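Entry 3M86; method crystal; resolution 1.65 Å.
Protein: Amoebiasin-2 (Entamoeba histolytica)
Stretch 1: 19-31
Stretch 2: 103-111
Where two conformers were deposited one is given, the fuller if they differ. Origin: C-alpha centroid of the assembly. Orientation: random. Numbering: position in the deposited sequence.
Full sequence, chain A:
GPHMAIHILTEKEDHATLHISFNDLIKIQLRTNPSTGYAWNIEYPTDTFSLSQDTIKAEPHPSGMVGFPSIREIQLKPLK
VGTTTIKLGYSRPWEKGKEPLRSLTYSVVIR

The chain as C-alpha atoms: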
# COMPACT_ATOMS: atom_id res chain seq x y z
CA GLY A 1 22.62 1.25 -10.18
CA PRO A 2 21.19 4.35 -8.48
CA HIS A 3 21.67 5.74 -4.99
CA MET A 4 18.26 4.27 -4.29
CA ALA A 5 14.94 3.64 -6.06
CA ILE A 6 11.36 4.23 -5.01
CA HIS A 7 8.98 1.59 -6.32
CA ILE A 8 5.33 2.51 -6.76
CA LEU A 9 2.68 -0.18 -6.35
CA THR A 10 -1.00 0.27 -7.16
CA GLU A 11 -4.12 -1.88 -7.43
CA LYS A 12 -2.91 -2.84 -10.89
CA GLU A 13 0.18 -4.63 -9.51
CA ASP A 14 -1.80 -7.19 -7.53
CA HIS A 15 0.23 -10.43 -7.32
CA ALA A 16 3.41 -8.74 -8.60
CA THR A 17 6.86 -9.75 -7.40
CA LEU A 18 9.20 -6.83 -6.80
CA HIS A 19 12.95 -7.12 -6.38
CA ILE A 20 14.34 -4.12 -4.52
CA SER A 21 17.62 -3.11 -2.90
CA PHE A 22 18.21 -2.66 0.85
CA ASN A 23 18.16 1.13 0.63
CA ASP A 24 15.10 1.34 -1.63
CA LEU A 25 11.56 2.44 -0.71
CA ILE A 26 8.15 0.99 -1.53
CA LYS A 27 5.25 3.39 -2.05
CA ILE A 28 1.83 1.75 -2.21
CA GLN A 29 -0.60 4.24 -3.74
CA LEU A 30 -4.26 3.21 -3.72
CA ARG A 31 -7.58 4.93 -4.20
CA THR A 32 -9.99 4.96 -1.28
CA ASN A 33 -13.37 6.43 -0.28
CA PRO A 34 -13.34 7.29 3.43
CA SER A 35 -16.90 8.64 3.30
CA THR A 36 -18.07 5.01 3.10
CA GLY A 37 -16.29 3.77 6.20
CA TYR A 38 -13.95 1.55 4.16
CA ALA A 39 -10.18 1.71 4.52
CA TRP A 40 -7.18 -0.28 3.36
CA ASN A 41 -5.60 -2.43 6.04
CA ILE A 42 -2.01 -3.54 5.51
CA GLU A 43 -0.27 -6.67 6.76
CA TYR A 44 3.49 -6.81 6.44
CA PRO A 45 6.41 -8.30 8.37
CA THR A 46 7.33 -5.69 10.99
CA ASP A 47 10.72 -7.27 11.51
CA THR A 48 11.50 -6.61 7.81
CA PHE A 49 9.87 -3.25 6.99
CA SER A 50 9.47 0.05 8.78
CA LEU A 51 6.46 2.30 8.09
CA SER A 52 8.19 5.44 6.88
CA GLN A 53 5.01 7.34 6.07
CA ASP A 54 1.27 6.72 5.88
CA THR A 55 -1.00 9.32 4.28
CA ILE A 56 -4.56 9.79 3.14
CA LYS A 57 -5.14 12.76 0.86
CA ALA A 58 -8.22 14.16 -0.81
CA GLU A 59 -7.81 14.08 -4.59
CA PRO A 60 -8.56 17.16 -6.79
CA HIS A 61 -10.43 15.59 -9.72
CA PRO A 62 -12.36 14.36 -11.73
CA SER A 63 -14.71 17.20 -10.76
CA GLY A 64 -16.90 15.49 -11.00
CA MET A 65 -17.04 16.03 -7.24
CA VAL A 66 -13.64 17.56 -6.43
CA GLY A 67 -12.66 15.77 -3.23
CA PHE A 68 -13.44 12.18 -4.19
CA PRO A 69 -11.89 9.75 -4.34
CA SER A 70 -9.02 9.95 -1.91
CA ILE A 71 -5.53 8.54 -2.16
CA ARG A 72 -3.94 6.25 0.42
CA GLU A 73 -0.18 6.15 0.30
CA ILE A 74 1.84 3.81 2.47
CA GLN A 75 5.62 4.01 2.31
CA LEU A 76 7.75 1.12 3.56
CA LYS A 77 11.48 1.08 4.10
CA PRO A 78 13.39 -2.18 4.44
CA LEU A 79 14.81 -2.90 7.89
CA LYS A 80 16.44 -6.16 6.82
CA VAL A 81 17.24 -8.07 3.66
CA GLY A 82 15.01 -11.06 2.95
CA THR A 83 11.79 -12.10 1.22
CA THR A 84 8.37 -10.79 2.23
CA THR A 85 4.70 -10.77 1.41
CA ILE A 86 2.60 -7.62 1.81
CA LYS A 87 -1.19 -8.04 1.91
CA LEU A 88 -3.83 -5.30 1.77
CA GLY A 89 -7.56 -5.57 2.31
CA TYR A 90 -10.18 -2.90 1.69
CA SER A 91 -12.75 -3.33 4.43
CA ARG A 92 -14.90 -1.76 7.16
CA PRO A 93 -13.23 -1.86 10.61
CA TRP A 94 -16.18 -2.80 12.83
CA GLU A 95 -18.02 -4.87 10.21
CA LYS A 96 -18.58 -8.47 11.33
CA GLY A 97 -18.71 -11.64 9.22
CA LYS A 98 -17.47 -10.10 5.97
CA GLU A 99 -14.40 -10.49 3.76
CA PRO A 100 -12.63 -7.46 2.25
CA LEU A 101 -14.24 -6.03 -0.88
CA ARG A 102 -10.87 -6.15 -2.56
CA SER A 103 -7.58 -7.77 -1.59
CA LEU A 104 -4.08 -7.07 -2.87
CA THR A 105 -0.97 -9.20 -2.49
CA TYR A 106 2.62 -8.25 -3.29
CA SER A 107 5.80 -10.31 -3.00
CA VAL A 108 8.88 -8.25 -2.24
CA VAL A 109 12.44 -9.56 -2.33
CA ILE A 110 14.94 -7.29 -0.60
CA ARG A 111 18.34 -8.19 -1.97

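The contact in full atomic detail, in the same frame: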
# COMPACT_ATOMS: atom_id res chain seq x y z
N HIS A 19 11.62 -6.98 -6.93
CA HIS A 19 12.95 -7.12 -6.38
C HIS A 19 13.51 -5.73 -6.14
O HIS A 19 13.64 -4.94 -7.08
CB HIS A 19 13.85 -7.94 -7.31
CG HIS A 19 13.48 -9.39 -7.37
ND1 HIS A 19 14.22 -10.39 -6.77
CD2 HIS A 19 12.42 -10.01 -7.96
CE1 HIS A 19 13.64 -11.56 -6.99
NE2 HIS A 19 12.55 -11.36 -7.70
N ILE A 20 13.82 -5.43 -4.89
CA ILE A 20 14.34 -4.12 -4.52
C ILE A 20 15.65 -4.24 -3.76
O ILE A 20 16.02 -5.32 -3.31
CB ILE A 20 13.33 -3.32 -3.68
CG1 ILE A 20 13.22 -3.88 -2.26
CG2 ILE A 20 11.97 -3.35 -4.33
CD1 ILE A 20 12.45 -2.97 -1.29
N SER A 21 16.37 -3.13 -3.65
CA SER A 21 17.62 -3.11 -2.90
C SER A 21 17.36 -2.66 -1.46
O SER A 21 16.32 -2.07 -1.15
CB SER A 21 18.65 -2.19 -3.57
OG SER A 21 18.91 -2.62 -4.90
N PHE A 22 18.32 -2.95 -0.58
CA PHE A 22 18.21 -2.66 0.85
C PHE A 22 17.87 -1.20 1.14
O PHE A 22 17.11 -0.91 2.07
CB PHE A 22 19.56 -3.00 1.50
CG PHE A 22 19.51 -3.25 2.99
CD1 PHE A 22 18.35 -3.11 3.73
CD2 PHE A 22 20.66 -3.66 3.64
CE1 PHE A 22 18.35 -3.37 5.11
CE2 PHE A 22 20.67 -3.91 5.00
CZ PHE A 22 19.52 -3.76 5.74
N ASN A 23 18.40 -0.28 0.35
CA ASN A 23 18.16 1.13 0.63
C ASN A 23 17.04 1.74 -0.21
O ASN A 23 16.90 2.96 -0.27
CB ASN A 23 19.44 1.95 0.46
CG ASN A 23 20.07 1.77 -0.90
OD1 ASN A 23 19.67 0.90 -1.67
ND2 ASN A 23 21.07 2.59 -1.20
N ASP A 24 16.24 0.89 -0.83
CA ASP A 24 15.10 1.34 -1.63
C ASP A 24 13.88 1.66 -0.76
O ASP A 24 13.90 1.42 0.45
CB ASP A 24 14.73 0.27 -2.66
CG ASP A 24 15.68 0.24 -3.85
OD1 ASP A 24 15.49 -0.64 -4.72
OD2 ASP A 24 16.62 1.07 -3.92
N LEU A 25 12.83 2.19 -1.39
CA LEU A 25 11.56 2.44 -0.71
C LEU A 25 10.42 1.88 -1.54
O LEU A 25 10.49 1.90 -2.77
CB LEU A 25 11.33 3.94 -0.52
CG LEU A 25 12.05 4.70 0.58
CD1 LEU A 25 11.66 6.17 0.50
CD2 LEU A 25 11.68 4.13 1.95
N ILE A 26 9.38 1.39 -0.87
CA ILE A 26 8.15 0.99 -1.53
C ILE A 26 7.08 2.01 -1.21
O ILE A 26 6.91 2.40 -0.05
CB ILE A 26 7.68 -0.38 -1.05
CG1 ILE A 26 8.68 -1.45 -1.48
CG2 ILE A 26 6.28 -0.72 -1.60
CD1 ILE A 26 8.50 -2.76 -0.78
N LYS A 27 6.38 2.48 -2.24
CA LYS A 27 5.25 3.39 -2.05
C LYS A 27 4.02 2.76 -2.66
O LYS A 27 3.91 2.64 -3.87
CB LYS A 27 5.49 4.77 -2.70
CG LYS A 27 6.49 5.68 -1.99
CD LYS A 27 6.37 7.12 -2.52
CE LYS A 27 7.44 8.03 -1.94
NZ LYS A 27 7.41 9.40 -2.52
N ILE A 28 3.09 2.34 -1.79
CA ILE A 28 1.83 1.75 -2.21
C ILE A 28 0.84 2.89 -2.29
O ILE A 28 0.59 3.57 -1.30
CB ILE A 28 1.37 0.71 -1.20
CG1 ILE A 28 2.42 -0.41 -1.12
CG2 ILE A 28 -0.01 0.15 -1.57
CD1 ILE A 28 2.28 -1.30 0.10
N GLN A 29 0.29 3.11 -3.48
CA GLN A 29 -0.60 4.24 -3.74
C GLN A 29 -1.92 3.70 -4.26
O GLN A 29 -1.97 3.14 -5.35
CB GLN A 29 0.03 5.19 -4.76
CG GLN A 29 1.28 5.89 -4.21
CD GLN A 29 1.83 6.95 -5.15
OE1 GLN A 29 1.49 6.98 -6.33
NE2 GLN A 29 2.68 7.82 -4.62
N LEU A 30 -2.96 3.84 -3.44
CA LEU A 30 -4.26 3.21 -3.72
C LEU A 30 -5.35 4.26 -3.63
O LEU A 30 -5.23 5.23 -2.89
CB LEU A 30 -4.54 2.12 -2.68
CG LEU A 30 -3.43 1.07 -2.53
CD1 LEU A 30 -3.76 0.13 -1.37
CD2 LEU A 30 -3.25 0.29 -3.84
N ARG A 31 -6.44 4.05 -4.36
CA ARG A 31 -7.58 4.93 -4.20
C ARG A 31 -8.48 4.40 -3.08
O ARG A 31 -8.56 3.19 -2.83
CB ARG A 31 -8.39 5.11 -5.49
CG ARG A 31 -7.62 5.79 -6.65
CD ARG A 31 -6.74 6.95 -6.20
NE ARG A 31 -6.19 7.70 -7.34
CZ ARG A 31 -4.95 7.59 -7.80
NH1 ARG A 31 -4.07 6.75 -7.25
NH2 ARG A 31 -4.57 8.34 -8.83
N SER A 103 -8.82 -7.41 -2.25
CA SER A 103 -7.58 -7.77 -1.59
C SER A 103 -6.44 -7.58 -2.56
O SER A 103 -6.61 -7.77 -3.77
CB SER A 103 -7.63 -9.23 -1.11
OG SER A 103 -8.67 -9.41 -0.17
N LEU A 104 -5.28 -7.18 -2.05
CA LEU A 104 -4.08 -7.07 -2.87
C LEU A 104 -2.96 -7.84 -2.20
O LEU A 104 -2.87 -7.87 -0.97
CB LEU A 104 -3.67 -5.61 -3.03
CG LEU A 104 -4.71 -4.66 -3.65
CD1 LEU A 104 -4.25 -3.20 -3.48
CD2 LEU A 104 -4.96 -4.98 -5.12
N THR A 105 -2.11 -8.47 -3.00
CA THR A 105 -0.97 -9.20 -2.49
C THR A 105 0.26 -8.82 -3.30
O THR A 105 0.22 -8.79 -4.53
CB THR A 105 -1.18 -10.73 -2.58
OG1 THR A 105 -2.38 -11.09 -1.88
CG2 THR A 105 -0.00 -11.46 -1.97
N TYR A 106 1.36 -8.51 -2.61
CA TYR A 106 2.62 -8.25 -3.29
C TYR A 106 3.73 -9.09 -2.66
O TYR A 106 3.79 -9.25 -1.44
CB TYR A 106 3.02 -6.78 -3.19
CG TYR A 106 1.98 -5.76 -3.56
CD1 TYR A 106 1.53 -5.63 -4.87
CD2 TYR A 106 1.50 -4.87 -2.62
CE1 TYR A 106 0.59 -4.66 -5.22
CE2 TYR A 106 0.56 -3.90 -2.95
CZ TYR A 106 0.12 -3.80 -4.25
OH TYR A 106 -0.79 -2.83 -4.58
N SER A 107 4.63 -9.61 -3.48
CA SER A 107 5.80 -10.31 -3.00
C SER A 107 7.00 -9.39 -3.20
O SER A 107 7.21 -8.88 -4.30
CB SER A 107 6.01 -11.60 -3.79
OG SER A 107 4.89 -12.46 -3.64
N VAL A 108 7.76 -9.16 -2.14
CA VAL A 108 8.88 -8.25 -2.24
C VAL A 108 10.16 -8.92 -1.77
O VAL A 108 10.24 -9.38 -0.63
CB VAL A 108 8.65 -6.95 -1.45
CG1 VAL A 108 9.91 -6.06 -1.54
CG2 VAL A 108 7.40 -6.22 -1.97
N VAL A 109 11.14 -9.02 -2.66
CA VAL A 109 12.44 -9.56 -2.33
C VAL A 109 13.40 -8.41 -2.13
O VAL A 109 13.62 -7.61 -3.04
CB VAL A 109 12.97 -10.46 -3.46
CG1 VAL A 109 14.34 -11.03 -3.09
CG2 VAL A 109 11.98 -11.57 -3.78
N ILE A 110 13.96 -8.31 -0.93
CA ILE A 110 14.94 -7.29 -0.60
C ILE A 110 16.33 -7.90 -0.66
O ILE A 110 16.73 -8.69 0.21
CB ILE A 110 14.69 -6.72 0.81
CG1 ILE A 110 13.24 -6.24 0.94
CG2 ILE A 110 15.70 -5.62 1.13
CD1 ILE A 110 12.79 -6.00 2.38
N ARG A 111 17.07 -7.54 -1.70
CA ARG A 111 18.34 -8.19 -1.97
C ARG A 111 19.49 -7.30 -1.54
O ARG A 111 19.32 -6.10 -1.34
CB ARG A 111 18.46 -8.52 -3.46
OXT ARG A 111 20.62 -7.77 -1.37
O HOH W 1 20.88 -4.22 -1.72

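What joins the backbones of the two stretches? At one end, Ile-20 sits beside the close of the second stretch in a short parallel pairing. Ile-20 N donates to Val-109 O at 2.9 Å, and Arg-111 N donates to Ile-20 O, also at 2.9 Å; both bonds are nearly straight, so one residue uses both its backbone groups on the neighbouring stretch. Beyond Ile-20 the first stretch turns, and the backbone contact loosens: Phe-22 N reaches Arg-111 O at 3.4 Å in a weak, bent bond. A water helps there, accepting from Phe-22 N and donating to Arg-111 O, one oxygen of the C-terminal carboxylate.

How do the side chains divide between the two faces of the sheet? His-19 and Val-109 share the more open face. With chi1 at m and chi2 at -107°, the imidazole lies alongside Val-109, whose CB sits over one ring face, 3.9 Å from the centroid of the His-19 ring. A flat ring suits this exposed place, since it covers a branched aliphatic neighbour while staying in reach of solvent. Ile-20 and Ile-110 point to the buried face and meet through Ile-20 CG1 and Ile-110 CG1 at 4.0 Å. Ile-20 takes chi1 p and chi2 t, an extended arm that also brings its CD1 to 4.0 Å from Val-108 CG1.

What happens where the first stretch leaves the pairing? A type I turn runs from Ser-21 to Asp-24, closed by Asp-24 N to Ser-21 O at 3.0 Å. The carboxylate of Asp-24, chi1 m, folds back so that its OD1 accepts from Ser-21 N at 2.8 Å. The turn leads into strand 25-31, which runs nearly antiparallel to strand 103-110 but with their axes 10.7 Å apart at closest approach, so side chains must bridge the gap.

Which side chains fill that gap, and how are they shaped for it? Ile-26, Ile-28 and Leu-30 all point toward the second stretch, and all adopt chi1 m with chi2 t. This alternation leaves Lys-27 and Gln-29 out of the contact, and both residues are partly exposed, as suits their polar side chains. Ile-26 CD1 packs on Val-108 CG1 at 3.7 Å, and Leu-30 CD2 on Leu-104 CD1 at 3.6 Å; Leu-104 is also m, t. Between them Tyr-106, chi1 m, spans the space with its long ring: Ile-28 CG2 lies 4.3 Å from Tyr-106 CE2, and Leu-30 CD2 approaches Tyr-106 OH at 4.0 Å. Tyr-106 is buried, and its hydroxyl is hydrogen-bonded elsewhere in the structure.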